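Local coordinates for salicylic acid-binding protein 2 (Nicotiana tabacum, PDB 1Y7I) that hydrolyses methyl salicylate to salicylate and methanol, releasing the active defence hormone during systemic acquired resistance, at residues D110-S115 against F192-F197. Numbering follows the deposited sequence.
Sequences DSVHNS and FTDERF
Ser111 OG donates a hydrogen bond to Asp194 OD1 at 2.6 Å. The hydroxyl comes down on the carboxylate almost at right angles to its plane, 81° out of it. A chi1 of 50° sets OG between its own backbone N and carbonyl carbon and points it at Asp194. Ser111 O also lies 2.8 Å from Asp194 OD1, a close approach of two acceptors without a bond; Lys190 NZ, nearby, bonds Phe192 O and, weakly, Ser111 O. Ser111 CA makes a CA-H...O contact of 3.2 Å with Phe192 O. A water adds a second link, accepting from Asp194 N and donating to Ser111 O at 3.2 Å. Deeper in, Ser115 OG, bonded to Tyr191 N, approaches the Phe192 ring obliquely, 3.4 Å from CD2 and CE2; Asp110 O meets the same ring at its edge. Phe197 touches Ser111 CB with CD2 and Asp110 CA with CE2, and Phe192 CG lies above one face of its ring, displaced toward the rim. In the alpha/beta-hydrolase fold these are two loops, one running from strand 98-104 to helix 117-124, the other leading into strand 202-207, the next strand of the parallel sheet, well away from the salicylate pocket. Helix 83-93 backs both phenylalanines through Leu89 and Met91. Asp110 folds 110-113: OD1 accepts from Val112 N, an Asx turn, and His113 N, both at 3.0 Å and from the same face of the carboxylate. Glu92 of helix 83-93 holds the other loop, OE1 accepting from Thr193 OG1 and OE2 from Phe197 N.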
loop_
_atom_site.group_PDB
_atom_site.type_symbol
_atom_site.label_atom_id
_atom_site.label_comp_id
_atom_site.label_asym_id
_atom_site.label_seq_id
_atom_site.Cartn_x
_atom_site.Cartn_y
_atom_site.Cartn_z
ATOM N N ASP B 110 12.050 22.492 -16.552
ATOM C CA ASP B 110 12.933 23.646 -16.651
ATOM C C ASP B 110 12.100 24.913 -16.786
ATOM O O ASP B 110 10.900 24.852 -17.073
ATOM C CB ASP B 110 13.922 23.527 -17.828
ATOM C CG ASP B 110 13.258 23.630 -19.196
ATOM O OD1 ASP B 110 12.302 24.400 -19.360
ATOM O OD2 ASP B 110 13.726 22.940 -20.125
ATOM N N SER B 111 12.736 26.058 -16.557
ATOM C CA SER B 111 12.067 27.345 -16.644
ATOM C C SER B 111 12.462 28.068 -17.927
ATOM O O SER B 111 12.784 29.253 -17.912
ATOM C CB SER B 111 12.414 28.202 -15.419
ATOM O OG SER B 111 13.813 28.258 -15.198
ATOM N N VAL B 112 12.422 27.343 -19.040
ATOM C CA VAL B 112 12.773 27.898 -20.341
ATOM C C VAL B 112 11.717 27.547 -21.380
ATOM O O VAL B 112 11.154 28.433 -22.025
ATOM C CB VAL B 112 14.133 27.364 -20.819
ATOM C CG1 VAL B 112 14.525 28.028 -22.132
ATOM C CG2 VAL B 112 15.187 27.619 -19.754
ATOM N N HIS B 113 11.456 26.251 -21.535
ATOM C CA HIS B 113 10.468 25.760 -22.495
ATOM C C HIS B 113 9.143 25.511 -21.792
ATOM O O HIS B 113 8.998 25.802 -20.604
ATOM C CB HIS B 113 10.932 24.438 -23.120
ATOM C CG HIS B 113 12.341 24.460 -23.624
ATOM N ND1 HIS B 113 13.432 24.504 -22.781
ATOM C CD2 HIS B 113 12.838 24.435 -24.882
ATOM C CE1 HIS B 113 14.539 24.504 -23.500
ATOM N NE2 HIS B 113 14.208 24.462 -24.779
ATOM N N ASN B 114 8.176 24.977 -22.536
ATOM C CA ASN B 114 6.873 24.649 -21.965
ATOM C C ASN B 114 7.111 23.604 -20.889
ATOM O O ASN B 114 8.047 22.804 -20.978
ATOM C CB ASN B 114 5.927 24.084 -23.033
ATOM C CG ASN B 114 5.283 25.174 -23.883
ATOM O OD1 ASN B 114 5.438 25.194 -25.105
ATOM N ND2 ASN B 114 4.555 26.086 -23.239
ATOM N N SER B 115 6.255 23.600 -19.879
ATOM C CA SER B 115 6.400 22.661 -18.783
ATOM C C SER B 115 6.328 21.196 -19.206
ATOM O O SER B 115 6.705 20.307 -18.444
ATOM C CB SER B 115 5.359 22.974 -17.712
ATOM O OG SER B 115 5.559 24.292 -17.236
ATOM N N PHE B 192 6.797 27.098 -14.742
ATOM C CA PHE B 192 8.075 27.295 -14.073
ATOM C C PHE B 192 8.894 28.480 -14.580
ATOM O O PHE B 192 9.280 28.532 -15.749
ATOM C CB PHE B 192 8.884 26.006 -14.182
ATOM C CG PHE B 192 8.056 24.769 -13.987
ATOM C CD1 PHE B 192 7.287 24.612 -12.842
ATOM C CD2 PHE B 192 8.012 23.782 -14.963
ATOM C CE1 PHE B 192 6.482 23.490 -12.674
ATOM C CE2 PHE B 192 7.210 22.659 -14.802
ATOM C CZ PHE B 192 6.444 22.513 -13.658
ATOM N N THR B 193 9.169 29.425 -13.685
ATOM C CA THR B 193 9.948 30.605 -14.046
ATOM C C THR B 193 11.324 30.589 -13.385
ATOM O O THR B 193 11.489 30.048 -12.293
ATOM C CB THR B 193 9.214 31.906 -13.643
ATOM O OG1 THR B 193 9.151 32.006 -12.216
ATOM C CG2 THR B 193 7.789 31.910 -14.206
ATOM N N ASP B 194 12.311 31.181 -14.053
ATOM C CA ASP B 194 13.665 31.224 -13.513
ATOM C C ASP B 194 13.768 31.936 -12.170
ATOM O O ASP B 194 14.572 31.554 -11.324
ATOM C CB ASP B 194 14.629 31.888 -14.503
ATOM C CG ASP B 194 15.368 30.879 -15.361
ATOM O OD1 ASP B 194 14.783 30.379 -16.346
ATOM O OD2 ASP B 194 16.536 30.574 -15.038
ATOM N N GLU B 195 12.958 32.969 -11.972
ATOM C CA GLU B 195 12.996 33.716 -10.723
ATOM C C GLU B 195 12.513 32.922 -9.508
ATOM O O GLU B 195 13.045 33.080 -8.408
ATOM C CB GLU B 195 12.187 35.014 -10.853
ATOM C CG GLU B 195 11.161 35.024 -11.988
ATOM C CD GLU B 195 11.764 35.417 -13.329
ATOM O OE1 GLU B 195 12.325 36.534 -13.422
ATOM O OE2 GLU B 195 11.673 34.616 -14.287
ATOM N N ARG B 196 11.512 32.067 -9.692
ATOM C CA ARG B 196 10.993 31.277 -8.577
ATOM C C ARG B 196 11.469 29.821 -8.642
ATOM O O ARG B 196 12.313 29.404 -7.852
ATOM C CB ARG B 196 9.459 31.355 -8.548
ATOM C CG ARG B 196 8.918 32.780 -8.416
ATOM C CD ARG B 196 7.396 32.815 -8.277
ATOM N NE ARG B 196 6.951 32.402 -6.950
ATOM C CZ ARG B 196 7.148 33.107 -5.840
ATOM N NH1 ARG B 196 7.785 34.269 -5.898
ATOM N NH2 ARG B 196 6.716 32.647 -4.668
ATOM N N PHE B 197 10.934 29.054 -9.584
ATOM C CA PHE B 197 11.329 27.658 -9.747
ATOM C C PHE B 197 12.849 27.518 -9.811
ATOM O O PHE B 197 13.448 26.736 -9.071
ATOM C CB PHE B 197 10.734 27.100 -11.037
ATOM C CG PHE B 197 11.305 25.775 -11.446
ATOM C CD1 PHE B 197 10.886 24.604 -10.833
ATOM C CD2 PHE B 197 12.266 25.698 -12.445
ATOM C CE1 PHE B 197 11.415 23.373 -11.212
ATOM C CE2 PHE B 197 12.800 24.469 -12.828
ATOM C CZ PHE B 197 12.372 23.309 -12.209
HETATM O O HOH W 1 11.585 32.012 -16.747
#